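Local coordinates for polysaccharide Lyase Family 6 (Bacteroides cellulosilyticus, PDB 6QPS), which probably cleaves alginate by a lyase reaction specific for mannuronic acid, as a calcium-binding polysaccharide lyase of family 6, at residues 114-119 / 154-159; 60-65 / 88-93. One frame throughout, in Å; residues are numbered along the deposited sequence.

How the contacts relate
Contact 1 (114-119 / 154-159) and contact 2 (60-65 / 88-93) are parallel strand pairings of one beta-helix, their centres about 10 Å apart, and strands 90-95 and 115-118 join them as direct neighbours. Two probable hydrogen bonds connect them: Met116 O to Leu92 N and Asp118 N to Leu92 O, both 2.9 Å. Contact 1 is largely buried, with aromatic, thioether and water-mediated contacts, and its Tyr155 approaches a calcium ligand. Contact 2 is partly exposed and far from the calcium site; Glu61, Arg91, Asn63 and Lys93 line one face, with Lys60 and Lys89 at the exposed end, while Ile62, Leu90 and Leu92 continue the apolar interior that Ile117 and Val157 occupy in contact 1.

Contact 1: residues 114-119 / 154-159; sequences HDMIDF and EYWVGL
The imidazole of His114 stands edge-on over the Tyr155 ring, its CE1 3.2 Å above the plane and over the ring centre. With centroids 4.3 Å apart and planes at 54°, this is a tilted edge-to-face pair. His114 is fixed from both nitrogens: ND1 donates to Asp115 OD1 (2.7 Å), in the imidazole plane but 45° above that of the carboxylate, and NE2 shares water 1 with Tyr155 OH. With CG anti to the backbone N (chi1 -171°), the imidazole comes close to Tyr155. Tyr155 OH is also hydrogen-bonded to Arg216 NH1. With an alanine at Tyr155, the imidazole would probably lose the face beneath it, and water 1 and Arg216 their phenolic partner. The backbones pair in parallel through hydrogen bonds from Tyr155 N to His114 O (2.8 Å) and from Met116 N to Tyr155 O (3.0 Å). The corner Met116-Ile117 adds Ile117 N to Trp156 O, and water 2 donates to Tyr155 O and Ile117 O. Met116 CE lies over one face of the Trp156 indole, and SD, 5.1 Å from its five-membered-ring centroid, makes an oblique Met-aromatic contact; Leu159 CD2 sits 4.2 Å from the Phe119 centroid in a CH-pi contact. The Tyr155 side chain lies about 6 Å from that of calcium ligand Glu213. Strands 90-95 and 181-183 flank the pair, while Ile137 of strand 131-138 packs on Met116, Trp156 and Val157.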
loop_
_atom_site.group_PDB
_atom_site.type_symbol
_atom_site.label_atom_id
_atom_site.label_comp_id
_atom_site.label_asym_id
_atom_site.label_seq_id
_atom_site.Cartn_x
_atom_site.Cartn_y
_atom_site.Cartn_z
ATOM N N HIS A 114 -0.362 4.707 20.572
ATOM C CA HIS A 114 0.178 4.086 19.365
ATOM C C HIS A 114 -0.660 4.352 18.128
ATOM O O HIS A 114 -0.107 4.353 17.028
ATOM C CB HIS A 114 0.271 2.560 19.576
ATOM C CG HIS A 114 1.018 1.830 18.494
ATOM N ND1 HIS A 114 0.409 1.339 17.360
ATOM C CD2 HIS A 114 2.329 1.502 18.386
ATOM C CE1 HIS A 114 1.315 0.757 16.591
ATOM N NE2 HIS A 114 2.486 0.832 17.196
ATOM N N ASP A 115 -1.971 4.558 18.271
ATOM C CA ASP A 115 -2.904 4.514 17.143
ATOM C C ASP A 115 -3.771 5.764 17.134
ATOM O O ASP A 115 -4.575 5.976 18.047
ATOM C CB ASP A 115 -3.768 3.245 17.219
ATOM C CG ASP A 115 -2.935 1.996 17.385
ATOM O OD1 ASP A 115 -2.106 1.739 16.494
ATOM O OD2 ASP A 115 -3.080 1.302 18.421
ATOM N N MET A 116 -3.649 6.579 16.086
ATOM C CA MET A 116 -4.400 7.827 16.046
ATOM C C MET A 116 -5.876 7.584 15.743
ATOM O O MET A 116 -6.751 8.066 16.475
ATOM C CB MET A 116 -3.788 8.797 15.040
ATOM C CG MET A 116 -4.351 10.208 15.167
ATOM S SD MET A 116 -3.556 11.435 14.094
ATOM C CE MET A 116 -4.256 10.992 12.509
ATOM N N ILE A 117 -6.167 6.852 14.664
ATOM C CA ILE A 117 -7.526 6.508 14.224
ATOM C C ILE A 117 -7.574 4.985 14.062
ATOM O O ILE A 117 -6.769 4.411 13.313
ATOM C CB ILE A 117 -7.894 7.188 12.891
ATOM C CG1 ILE A 117 -7.771 8.710 12.997
ATOM C CG2 ILE A 117 -9.294 6.760 12.432
ATOM C CD1 ILE A 117 -7.979 9.434 11.653
ATOM N N ASP A 118 -8.522 4.331 14.742
ATOM C CA ASP A 118 -8.599 2.869 14.807
ATOM C C ASP A 118 -10.053 2.445 14.625
ATOM O O ASP A 118 -10.962 3.063 15.190
ATOM C CB ASP A 118 -8.039 2.380 16.154
ATOM C CG ASP A 118 -7.596 0.929 16.149
ATOM O OD1 ASP A 118 -7.673 0.239 15.109
ATOM O OD2 ASP A 118 -7.176 0.482 17.238
ATOM N N PHE A 119 -10.254 1.372 13.867
ATOM C CA PHE A 119 -11.584 0.844 13.526
ATOM C C PHE A 119 -12.028 -0.283 14.478
ATOM O O PHE A 119 -12.690 -1.255 14.071
ATOM C CB PHE A 119 -11.610 0.402 12.056
ATOM C CG PHE A 119 -11.771 1.553 11.052
ATOM C CD1 PHE A 119 -10.749 2.474 10.837
ATOM C CD2 PHE A 119 -12.933 1.699 10.300
ATOM C CE1 PHE A 119 -10.907 3.519 9.917
ATOM C CE2 PHE A 119 -13.068 2.749 9.364
ATOM C CZ PHE A 119 -12.053 3.658 9.203
ATOM N N GLU A 154 3.939 5.727 15.924
ATOM C CA GLU A 154 2.498 5.950 15.920
ATOM C C GLU A 154 1.946 5.626 14.537
ATOM O O GLU A 154 2.603 5.890 13.525
ATOM C CB GLU A 154 2.086 7.374 16.356
ATOM C CG GLU A 154 2.632 8.500 15.490
ATOM C CD GLU A 154 2.445 9.896 16.090
ATOM O OE1 GLU A 154 1.841 10.039 17.187
ATOM O OE2 GLU A 154 2.908 10.858 15.447
ATOM N N TYR A 155 0.767 5.007 14.498
ATOM C CA TYR A 155 0.143 4.602 13.248
ATOM C C TYR A 155 -1.048 5.513 12.985
ATOM O O TYR A 155 -1.862 5.747 13.885
ATOM C CB TYR A 155 -0.357 3.146 13.323
ATOM C CG TYR A 155 0.679 2.037 13.345
ATOM C CD1 TYR A 155 2.022 2.273 13.595
ATOM C CD2 TYR A 155 0.283 0.725 13.106
ATOM C CE1 TYR A 155 2.952 1.231 13.595
ATOM C CE2 TYR A 155 1.178 -0.301 13.112
ATOM C CZ TYR A 155 2.514 -0.074 13.376
ATOM O OH TYR A 155 3.413 -1.120 13.411
ATOM N N TRP A 156 -1.220 5.976 11.744
ATOM C CA TRP A 156 -2.289 6.938 11.468
ATOM C C TRP A 156 -3.674 6.282 11.440
ATOM O O TRP A 156 -4.580 6.701 12.168
ATOM C CB TRP A 156 -1.995 7.731 10.190
ATOM C CG TRP A 156 -1.011 8.873 10.434
ATOM C CD1 TRP A 156 -0.433 9.225 11.632
ATOM C CD2 TRP A 156 -0.504 9.794 9.460
ATOM N NE1 TRP A 156 0.417 10.287 11.447
ATOM C CE2 TRP A 156 0.360 10.674 10.131
ATOM C CE3 TRP A 156 -0.696 9.957 8.087
ATOM C CZ2 TRP A 156 1.027 11.701 9.473
ATOM C CZ3 TRP A 156 -0.057 11.008 7.443
ATOM C CH2 TRP A 156 0.791 11.854 8.131
ATOM N N VAL A 157 -3.847 5.253 10.611
ATOM C CA VAL A 157 -5.129 4.572 10.426
ATOM C C VAL A 157 -4.940 3.064 10.593
ATOM O O VAL A 157 -4.076 2.461 9.946
ATOM C CB VAL A 157 -5.738 4.882 9.045
ATOM C CG1 VAL A 157 -7.092 4.194 8.888
ATOM C CG2 VAL A 157 -5.858 6.367 8.826
ATOM N N GLY A 158 -5.734 2.469 11.484
ATOM C CA GLY A 158 -5.753 1.030 11.662
ATOM C C GLY A 158 -7.080 0.426 11.234
ATOM O O GLY A 158 -8.123 0.678 11.853
ATOM N N LEU A 159 -7.059 -0.353 10.161
ATOM C CA LEU A 159 -8.247 -1.080 9.753
ATOM C C LEU A 159 -8.391 -2.375 10.553
ATOM O O LEU A 159 -7.412 -3.108 10.776
ATOM C CB LEU A 159 -8.160 -1.370 8.255
ATOM C CG LEU A 159 -8.560 -0.253 7.289
ATOM C CD1 LEU A 159 -8.197 -0.570 5.841
ATOM C CD2 LEU A 159 -10.091 -0.016 7.376
HETATM O O HOH W 1 4.642 -0.596 16.009
HETATM O O HOH W 2 -4.102 3.921 13.886
#

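Contact 2: residues 60-65 / 88-93; sequences KEINFT and GKLRLK
Glu61 and Arg91 run side by side from the same face of two parallel strands, and their charged ends meet in a loose salt bridge. Glu61 OE1 lies 3.3 Å from Arg91 NH1, near the guanidinium plane and at its edge; the hydrogen bond is weak, being long and bent. The carboxylate and guanidinium planes stand 75° apart, which excludes a flat two-pronged pairing. Arg91 reaches this point as an extended chain, CG anti to the backbone N (chi1 -174°), whereas Glu61 CG sits beside its own N. Water 3 donates to Glu61 OE1 and is weakly bound by Arg91 NH1. Further along the same face, Asn63 OD1 rests 3.6 Å from Lys93 CB, the two side chains pointing the same way. Lys93 then bends at its last two torsions, and its NZ is bound by the carbonyls of Gln120 and Gly121.

The axes of strands 62-65 and 90-93 approach to 4.8 Å at 18°, and the hydrogen bonds Ile62 N to Arg91 O (3.0 Å) and Lys93 N to Ile62 O follow one another in parallel register. This is the coil-to-coil stacking of a right-handed parallel beta-helix, the fold of the chondroitinase B family.

On the inward face, Ile62 directs CG1 anti to its backbone N, and CG2, held between N and the carbonyl carbon, faces the neighbouring strand. That methyl meets Leu90 CD1 at 3.7 Å and Leu92 CB at 3.9 Å. Leu92 CD1 also packs against the Ile62 carbonyl oxygen. Trp76 of strand 74-78 touches both Ile62 and Leu92, and Leu38 of helix 31-40 covers Ile62 and Phe64.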
loop_
_atom_site.group_PDB
_atom_site.type_symbol
_atom_site.label_atom_id
_atom_site.label_comp_id
_atom_site.label_asym_id
_atom_site.label_seq_id
_atom_site.Cartn_x
_atom_site.Cartn_y
_atom_site.Cartn_z
ATOM N N LYS A 60 -8.734 14.397 22.058
ATOM C CA LYS A 60 -8.278 13.347 22.979
ATOM C C LYS A 60 -9.070 12.065 22.702
ATOM O O LYS A 60 -9.246 11.696 21.532
ATOM C CB LYS A 60 -8.312 13.853 24.417
ATOM C CG LYS A 60 -7.336 15.005 24.690
ATOM C CD LYS A 60 -7.527 15.604 26.079
ATOM C CE LYS A 60 -8.845 16.369 26.172
ATOM N NZ LYS A 60 -9.734 15.860 27.262
ATOM N N GLU A 61 -9.526 11.355 23.734
ATOM C CA GLU A 61 -10.215 10.089 23.532
ATOM C C GLU A 61 -11.618 10.384 23.019
ATOM O O GLU A 61 -12.421 11.022 23.719
ATOM C CB GLU A 61 -10.260 9.292 24.833
ATOM C CG GLU A 61 -8.895 8.783 25.294
ATOM C CD GLU A 61 -9.001 7.699 26.348
ATOM O OE1 GLU A 61 -7.969 7.067 26.653
ATOM O OE2 GLU A 61 -10.113 7.485 26.876
ATOM N N ILE A 62 -11.911 9.929 21.804
ATOM C CA ILE A 62 -13.206 10.157 21.171
ATOM C C ILE A 62 -13.642 8.879 20.465
ATOM O O ILE A 62 -12.841 8.217 19.794
ATOM C CB ILE A 62 -13.170 11.371 20.218
ATOM C CG1 ILE A 62 -14.493 11.538 19.467
ATOM C CG2 ILE A 62 -12.003 11.250 19.230
ATOM C CD1 ILE A 62 -14.578 12.836 18.647
ATOM N N ASN A 63 -14.902 8.512 20.660
ATOM C CA ASN A 63 -15.499 7.337 20.042
ATOM C C ASN A 63 -16.576 7.776 19.064
ATOM O O ASN A 63 -17.330 8.711 19.339
ATOM C CB ASN A 63 -16.128 6.431 21.113
ATOM C CG ASN A 63 -15.119 5.922 22.122
ATOM O OD1 ASN A 63 -14.023 5.488 21.755
ATOM N ND2 ASN A 63 -15.488 5.955 23.404
ATOM N N PHE A 64 -16.665 7.071 17.939
ATOM C CA PHE A 64 -17.734 7.241 16.953
ATOM C C PHE A 64 -18.388 5.879 16.826
ATOM O O PHE A 64 -17.782 4.945 16.288
ATOM C CB PHE A 64 -17.156 7.707 15.620
ATOM C CG PHE A 64 -18.182 7.980 14.534
ATOM C CD1 PHE A 64 -19.536 8.147 14.815
ATOM C CD2 PHE A 64 -17.766 8.071 13.214
ATOM C CE1 PHE A 64 -20.454 8.396 13.787
ATOM C CE2 PHE A 64 -18.670 8.328 12.190
ATOM C CZ PHE A 64 -20.011 8.510 12.483
ATOM N N THR A 65 -19.599 5.751 17.355
ATOM C CA THR A 65 -20.296 4.475 17.332
ATOM C C THR A 65 -21.769 4.671 17.030
ATOM O O THR A 65 -22.344 5.733 17.258
ATOM C CB THR A 65 -20.098 3.688 18.646
ATOM O OG1 THR A 65 -20.601 2.355 18.503
ATOM C CG2 THR A 65 -20.785 4.359 19.823
ATOM N N GLY A 88 -4.047 18.565 17.384
ATOM C CA GLY A 88 -3.716 18.227 18.758
ATOM C C GLY A 88 -3.889 16.744 19.061
ATOM O O GLY A 88 -4.032 15.905 18.172
ATOM N N LYS A 89 -3.898 16.436 20.364
ATOM C CA LYS A 89 -3.946 15.055 20.826
ATOM C C LYS A 89 -5.240 14.388 20.383
ATOM O O LYS A 89 -6.322 14.981 20.479
ATOM C CB LYS A 89 -3.873 15.005 22.351
ATOM C CG LYS A 89 -2.504 15.294 22.935
ATOM C CD LYS A 89 -2.555 15.425 24.450
ATOM C CE LYS A 89 -1.167 15.220 25.052
ATOM N NZ LYS A 89 -0.905 16.111 26.204
ATOM N N LEU A 90 -5.131 13.137 19.920
ATOM C CA LEU A 90 -6.276 12.435 19.357
ATOM C C LEU A 90 -6.159 10.926 19.529
ATOM O O LEU A 90 -5.115 10.338 19.234
ATOM C CB LEU A 90 -6.374 12.771 17.863
ATOM C CG LEU A 90 -7.488 12.127 17.050
ATOM C CD1 LEU A 90 -8.867 12.490 17.616
ATOM C CD2 LEU A 90 -7.409 12.485 15.557
ATOM N N ARG A 91 -7.254 10.291 19.969
ATOM C CA ARG A 91 -7.353 8.824 20.020
ATOM C C ARG A 91 -8.792 8.496 19.609
ATOM O O ARG A 91 -9.689 8.397 20.458
ATOM C CB ARG A 91 -6.966 8.209 21.368
ATOM C CG ARG A 91 -6.949 6.644 21.297
ATOM C CD ARG A 91 -6.325 6.011 22.548
ATOM N NE ARG A 91 -6.483 4.555 22.589
ATOM C CZ ARG A 91 -6.765 3.866 23.692
ATOM N NH1 ARG A 91 -6.917 4.504 24.844
ATOM N NH2 ARG A 91 -6.898 2.537 23.647
ATOM N N LEU A 92 -9.013 8.365 18.304
ATOM C CA LEU A 92 -10.337 8.157 17.736
ATOM C C LEU A 92 -10.546 6.674 17.475
ATOM O O LEU A 92 -9.715 6.035 16.818
ATOM C CB LEU A 92 -10.472 8.950 16.440
ATOM C CG LEU A 92 -11.645 8.637 15.514
ATOM C CD1 LEU A 92 -12.961 8.870 16.250
ATOM C CD2 LEU A 92 -11.561 9.467 14.236
ATOM N N LYS A 93 -11.644 6.127 18.002
ATOM C CA LYS A 93 -12.031 4.740 17.788
ATOM C C LYS A 93 -13.397 4.742 17.122
ATOM O O LYS A 93 -14.304 5.454 17.581
ATOM C CB LYS A 93 -12.085 3.992 19.117
ATOM C CG LYS A 93 -10.719 3.809 19.769
ATOM C CD LYS A 93 -10.831 3.053 21.082
ATOM C CE LYS A 93 -9.587 2.209 21.359
ATOM N NZ LYS A 93 -9.474 1.059 20.398
HETATM O O HOH W 3 -5.632 7.418 25.976
HETATM O O HOH W 4 -11.364 6.528 21.911
#